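Acetyl-CoA acetyltransferase (Bacillus anthracis, PDB 3SS6) probably catalyses, as a tetrameric thiolase, the reversible condensation of two acetyl-CoA molecules to acetoacetyl-CoA and free CoA. Local coordinates at residues H155-G160 / D286-G291; A163-E168 / A236-G241. All coordinates share one frame; numbering follows the deposited sequence. Where two conformers were deposited one is given.

Interaction 1: residues H155-G160 / D286-G291; sequences HHIMMG and DPKIMG
In this thiolase fold the approach to helix 159-170, with Met-158 at its N-cap, lies against the 3-10 turn that follows strand 275-284, so the N-terminal part of the thiolase meets the C-terminal part. The turn opens with an Asx turn: Asp-286 OD1 accepts from Lys-288 N at 2.9 Å, the N-H meeting the carboxylate from above its plane. Lys-288, extended beyond CG, crosses the imidazole of His-155 at about a right angle. Its CE sits over one ring face, 3.6 Å from the His-155 ring centroid and offset toward the rim, a CH-pi contact. Lys-288 NZ lies 4.2 Å from His-155 ND1 and Asp-286 OD1 4.9 Å from His-155 NE2, so the two charges would probably act on the ring in opposite senses. At the ring edge Pro-287 CB approaches His-155 CD2 at 4.0 Å. Asp-152 holds the backbone of His-155, and Leu-74 of the second subunit packs on Pro-287. Deeper in, two buried methionines cross, probably counterparts of those lining the acyl-CoA pocket in related thiolases: Met-159 is bent at chi2 and chi3, Met-290 takes the crowded chi1 (66°), and Met-159 SD meets Met-290 CE at 3.9 Å.

Interaction 2: residues A163-E168 / A236-G241; sequences AENLVE and AFRKDG
The guanidinium of Arg-238 lies with one face over Glu-164 and its edge turned to two acceptors, all three partners standing on helix 159-170. The arginine reaches the helix with its chain extended from CG to NE. Glu-164 CB sits 3.4 Å above the guanidinium plane, toward its rim, so the aliphatic root of the glutamate, not its carboxylate, covers that face. Near the plane, Asn-165 OD1 takes a 2.6 Å hydrogen bond from Arg-238 NH2, fairly straight at 155°, although the donor stands above the amide carbonyl plane; a second, weak bond comes from Arg-238 NH1. Amide and guanidinium planes are 52° apart. Glu-168 comes tip to tip, its carboxylate 25° from the guanidinium plane. In one of its two conformers Glu-168 OE2 forms a strongly bent salt bridge with Arg-238 NH1 at a very short 2.4 Å, a length not to be over-read. Glu-164 bends at chi2, which carries its carboxylate to the type II turn of Arg-238 to Gly-241. There Glu-164 OE2 lies 3.4 Å from Gly-241 CA, accepts from the backbone N of Ser-242 and Val-243, and receives a 2.7 Å bond from water 1, which in turn accepts from Phe-237 N. The buried carboxylate is thus gripped by backbone and water donors, which probably favour its ionised form, while the arginine charge is met at the surface by Glu-168.

In the fold
Helix 159-170 serves both contacts: its start belongs to interaction 1 and its next turns to interaction 2; the centres of the two contacts lie about 11 Å apart. Interaction 2 is nested within the chain loop that interaction 1 closes. Asn-165 joins them directly: while OD1 faces Arg-238, Asn-165 ND2 lies 2.9 Å from Lys-288 O, a probable hydrogen bond that would fix the orientation of the amide. Phe-237 CZ packs 3.5 Å from Gly-160 CA. As Met-159, Met-290 and Phe-237 match pocket-lining residues of related thiolases, both contacts probably border the acyl-CoA pocket. Interaction 1 is partly buried, near the second subunit; interaction 2 is a surface contact untouched by other chains of the tetramer.

Interaction 1: residues H155-G160 / D286-G291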
loop_
_atom_site.group_PDB
_atom_site.type_symbol
_atom_site.label_atom_id
_atom_site.label_comp_id
_atom_site.label_asym_id
_atom_site.label_seq_id
_atom_site.Cartn_x
_atom_site.Cartn_y
_atom_site.Cartn_z
ATOM N N HIS A 155 12.471 10.586 -20.654
ATOM C CA HIS A 155 11.615 10.178 -21.773
ATOM C C HIS A 155 10.526 9.143 -21.506
ATOM O O HIS A 155 9.636 8.950 -22.327
ATOM C CB HIS A 155 12.492 9.741 -22.942
ATOM C CG HIS A 155 13.555 10.736 -23.286
ATOM N ND1 HIS A 155 13.282 11.916 -23.944
ATOM C CD2 HIS A 155 14.885 10.741 -23.041
ATOM C CE1 HIS A 155 14.401 12.598 -24.098
ATOM N NE2 HIS A 155 15.388 11.907 -23.560
ATOM N N HIS A 156 10.602 8.485 -20.360
ATOM C CA HIS A 156 9.605 7.499 -19.954
ATOM C C HIS A 156 9.415 6.380 -20.965
ATOM O O HIS A 156 8.286 6.020 -21.317
ATOM C CB HIS A 156 8.286 8.194 -19.629
ATOM C CG HIS A 156 8.426 9.248 -18.579
ATOM N ND1 HIS A 156 8.658 8.947 -17.252
ATOM C CD2 HIS A 156 8.411 10.599 -18.661
ATOM C CE1 HIS A 156 8.759 10.068 -16.560
ATOM N NE2 HIS A 156 8.613 11.084 -17.391
ATOM N N ILE A 157 10.534 5.834 -21.425
ATOM C CA ILE A 157 10.529 4.627 -22.244
ATOM C C ILE A 157 11.422 3.600 -21.581
ATOM O O ILE A 157 12.382 3.960 -20.897
ATOM C CB ILE A 157 11.051 4.904 -23.657
ATOM C CG1 ILE A 157 12.470 5.473 -23.593
ATOM C CG2 ILE A 157 10.114 5.864 -24.387
ATOM C CD1 ILE A 157 13.029 5.875 -24.936
ATOM N N MET A 158 11.110 2.319 -21.766
ATOM C CA MET A 158 11.889 1.268 -21.121
ATOM C C MET A 158 13.246 1.086 -21.805
ATOM O O MET A 158 13.408 1.413 -22.978
ATOM C CB MET A 158 11.113 -0.052 -21.128
ATOM C CG MET A 158 9.726 0.038 -20.512
ATOM S SD MET A 158 9.727 0.502 -18.761
ATOM C CE MET A 158 10.561 -0.890 -18.017
ATOM N N MET A 159 14.221 0.563 -21.073
ATOM C CA MET A 159 15.529 0.294 -21.664
ATOM C C MET A 159 15.394 -0.562 -22.926
ATOM O O MET A 159 16.147 -0.386 -23.885
ATOM C CB MET A 159 16.445 -0.400 -20.660
ATOM C CG MET A 159 16.801 0.431 -19.419
ATOM S SD MET A 159 17.625 1.989 -19.823
ATOM C CE MET A 159 16.255 3.134 -19.644
ATOM N N GLY A 160 14.427 -1.478 -22.929
ATOM C CA GLY A 160 14.198 -2.340 -24.084
ATOM C C GLY A 160 13.799 -1.571 -25.328
ATOM O O GLY A 160 14.135 -1.956 -26.455
ATOM N N ASP A 286 23.090 10.297 -26.115
ATOM C CA ASP A 286 21.626 10.423 -26.142
ATOM C C ASP A 286 20.968 9.294 -25.340
ATOM O O ASP A 286 21.154 8.120 -25.652
ATOM C CB ASP A 286 21.141 10.369 -27.596
ATOM C CG ASP A 286 19.633 10.552 -27.734
ATOM O OD1 ASP A 286 18.917 10.588 -26.708
ATOM O OD2 ASP A 286 19.160 10.657 -28.887
ATOM N N PRO A 287 20.189 9.641 -24.302
ATOM C CA PRO A 287 19.558 8.589 -23.487
ATOM C C PRO A 287 18.693 7.640 -24.324
ATOM O O PRO A 287 18.526 6.471 -23.961
ATOM C CB PRO A 287 18.656 9.380 -22.526
ATOM C CG PRO A 287 19.245 10.755 -22.485
ATOM C CD PRO A 287 19.833 10.997 -23.843
ATOM N N LYS A 288 18.150 8.139 -25.430
ATOM C CA LYS A 288 17.273 7.323 -26.272
ATOM C C LYS A 288 18.016 6.190 -26.976
ATOM O O LYS A 288 17.395 5.237 -27.457
ATOM C CB LYS A 288 16.522 8.186 -27.282
ATOM C CG LYS A 288 15.454 9.062 -26.652
ATOM C CD LYS A 288 14.765 9.894 -27.709
ATOM C CE LYS A 288 13.770 10.856 -27.093
ATOM N NZ LYS A 288 13.128 11.709 -28.133
ATOM N N ILE A 289 19.338 6.303 -27.041
ATOM C CA ILE A 289 20.178 5.207 -27.534
ATOM C C ILE A 289 21.327 4.942 -26.568
ATOM O O ILE A 289 22.482 4.745 -26.982
ATOM C CB ILE A 289 20.729 5.512 -28.939
ATOM C CG1 ILE A 289 21.312 6.928 -28.980
ATOM C CG2 ILE A 289 19.624 5.366 -29.980
ATOM C CD1 ILE A 289 22.242 7.175 -30.164
ATOM N N MET A 290 20.998 4.929 -25.275
ATOM C CA MET A 290 21.986 4.751 -24.213
ATOM C C MET A 290 22.915 3.555 -24.436
ATOM O O MET A 290 24.042 3.541 -23.946
ATOM C CB MET A 290 21.299 4.647 -22.839
ATOM C CG MET A 290 20.425 3.404 -22.647
ATOM S SD MET A 290 21.363 2.025 -21.968
ATOM C CE MET A 290 20.270 0.655 -22.400
ATOM N N GLY A 291 22.452 2.561 -25.189
ATOM C CA GLY A 291 23.204 1.331 -25.337
ATOM C C GLY A 291 24.528 1.501 -26.064
ATOM O O GLY A 291 25.403 0.648 -25.949
#

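Interaction 2: residues A163-E168 / A236-G241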
loop_
_atom_site.group_PDB
_atom_site.type_symbol
_atom_site.label_atom_id
_atom_site.label_comp_id
_atom_site.label_asym_id
_atom_site.label_seq_id
_atom_site.Cartn_x
_atom_site.Cartn_y
_atom_site.Cartn_z
ATOM N N ALA A 163 16.794 -0.127 -26.847
ATOM C CA ALA A 163 17.447 -1.186 -27.597
ATOM C C ALA A 163 16.859 -1.277 -29.002
ATOM O O ALA A 163 17.601 -1.397 -29.985
ATOM C CB ALA A 163 17.331 -2.525 -26.859
ATOM N N GLU A 164 15.531 -1.193 -29.102
ATOM C CA GLU A 164 14.882 -1.245 -30.408
ATOM C C GLU A 164 15.299 -0.048 -31.249
ATOM O O GLU A 164 15.358 -0.136 -32.471
ATOM C CB GLU A 164 13.355 -1.298 -30.283
ATOM C CG GLU A 164 12.781 -2.663 -29.881
ATOM C CD GLU A 164 12.761 -3.673 -31.026
ATOM O OE1 GLU A 164 13.163 -3.314 -32.153
ATOM O OE2 GLU A 164 12.336 -4.828 -30.794
ATOM N N ASN A 165 15.577 1.078 -30.597
ATOM C CA ASN A 165 16.072 2.242 -31.330
ATOM C C ASN A 165 17.394 1.916 -32.005
ATOM O O ASN A 165 17.648 2.337 -33.132
ATOM C CB ASN A 165 16.229 3.460 -30.411
ATOM C CG ASN A 165 14.891 4.051 -29.985
ATOM O OD1 ASN A 165 13.873 3.869 -30.661
ATOM N ND2 ASN A 165 14.892 4.771 -28.856
ATOM N N LEU A 166 18.239 1.169 -31.305
ATOM C CA LEU A 166 19.529 0.785 -31.854
ATOM C C LEU A 166 19.370 -0.262 -32.956
ATOM O O LEU A 166 20.115 -0.251 -33.927
ATOM C CB LEU A 166 20.465 0.297 -30.746
ATOM C CG LEU A 166 21.122 1.411 -29.928
ATOM C CD1 LEU A 166 21.924 0.827 -28.768
ATOM C CD2 LEU A 166 22.002 2.292 -30.815
ATOM N N VAL A 167 18.389 -1.152 -32.801
ATOM C CA VAL A 167 18.068 -2.136 -33.833
ATOM C C VAL A 167 17.795 -1.421 -35.148
ATOM O O VAL A 167 18.365 -1.751 -36.190
ATOM C CB VAL A 167 16.825 -2.960 -33.457
ATOM C CG1 VAL A 167 16.295 -3.732 -34.665
ATOM C CG2 VAL A 167 17.145 -3.910 -32.311
ATOM N N GLU A 168 16.900 -0.445 -35.101
ATOM C CA GLU A 168 16.549 0.330 -36.278
ATOM C C GLU A 168 17.724 1.146 -36.836
ATOM O O GLU A 168 17.938 1.202 -38.042
ATOM C CB GLU A 168 15.370 1.247 -35.959
ATOM C CG GLU A 168 14.104 0.480 -35.575
ATOM C CD GLU A 168 13.141 1.289 -34.711
ATOM O OE1 GLU A 168 13.409 2.489 -34.469
ATOM O OE2 GLU A 168 12.117 0.720 -34.270
ATOM N N ALA A 236 9.256 -8.040 -27.155
ATOM C CA ALA A 236 8.885 -7.565 -25.823
ATOM C C ALA A 236 8.620 -6.063 -25.731
ATOM O O ALA A 236 7.990 -5.603 -24.774
ATOM C CB ALA A 236 9.948 -7.973 -24.809
ATOM N N PHE A 237 9.170 -5.294 -26.660
ATOM C CA PHE A 237 9.027 -3.849 -26.588
ATOM C C PHE A 237 8.344 -3.126 -27.742
ATOM O O PHE A 237 7.890 -2.006 -27.576
ATOM C CB PHE A 237 10.391 -3.235 -26.290
ATOM C CG PHE A 237 11.068 -3.852 -25.111
ATOM C CD1 PHE A 237 10.798 -3.411 -23.835
ATOM C CD2 PHE A 237 11.947 -4.894 -25.274
ATOM C CE1 PHE A 237 11.399 -3.990 -22.759
ATOM C CE2 PHE A 237 12.546 -5.472 -24.202
ATOM C CZ PHE A 237 12.279 -5.021 -22.942
ATOM N N ARG A 238 8.292 -3.756 -28.906
ATOM C CA ARG A 238 7.625 -3.157 -30.051
ATOM C C ARG A 238 6.914 -4.223 -30.855
ATOM O O ARG A 238 7.430 -5.324 -31.020
ATOM C CB ARG A 238 8.613 -2.396 -30.937
ATOM C CG ARG A 238 8.752 -0.939 -30.553
ATOM C CD ARG A 238 9.844 -0.219 -31.319
ATOM N NE ARG A 238 10.264 0.968 -30.585
ATOM C CZ ARG A 238 11.258 1.772 -30.943
ATOM N NH1 ARG A 238 11.953 1.530 -32.044
ATOM N NH2 ARG A 238 11.554 2.822 -30.192
ATOM N N LYS A 239 5.741 -3.898 -31.386
ATOM C CA LYS A 239 5.025 -4.853 -32.215
ATOM C C LYS A 239 5.918 -5.004 -33.439
ATOM O O LYS A 239 6.511 -4.027 -33.893
ATOM C CB LYS A 239 3.655 -4.310 -32.614
ATOM N N ASP A 240 6.033 -6.211 -33.976
ATOM C CA ASP A 240 6.894 -6.420 -35.135
ATOM C C ASP A 240 8.352 -6.110 -34.807
ATOM O O ASP A 240 9.159 -5.868 -35.706
ATOM C CB ASP A 240 6.430 -5.566 -36.320
ATOM C CG ASP A 240 5.034 -5.932 -36.791
ATOM O OD1 ASP A 240 4.597 -7.073 -36.533
ATOM O OD2 ASP A 240 4.373 -5.078 -37.424
ATOM N N GLY A 241 8.682 -6.115 -33.520
ATOM C CA GLY A 241 10.045 -5.887 -33.085
ATOM C C GLY A 241 10.875 -7.156 -33.120
ATOM O O GLY A 241 10.440 -8.177 -33.669
HETATM O O HOH W 1 10.597 -5.831 -29.035
#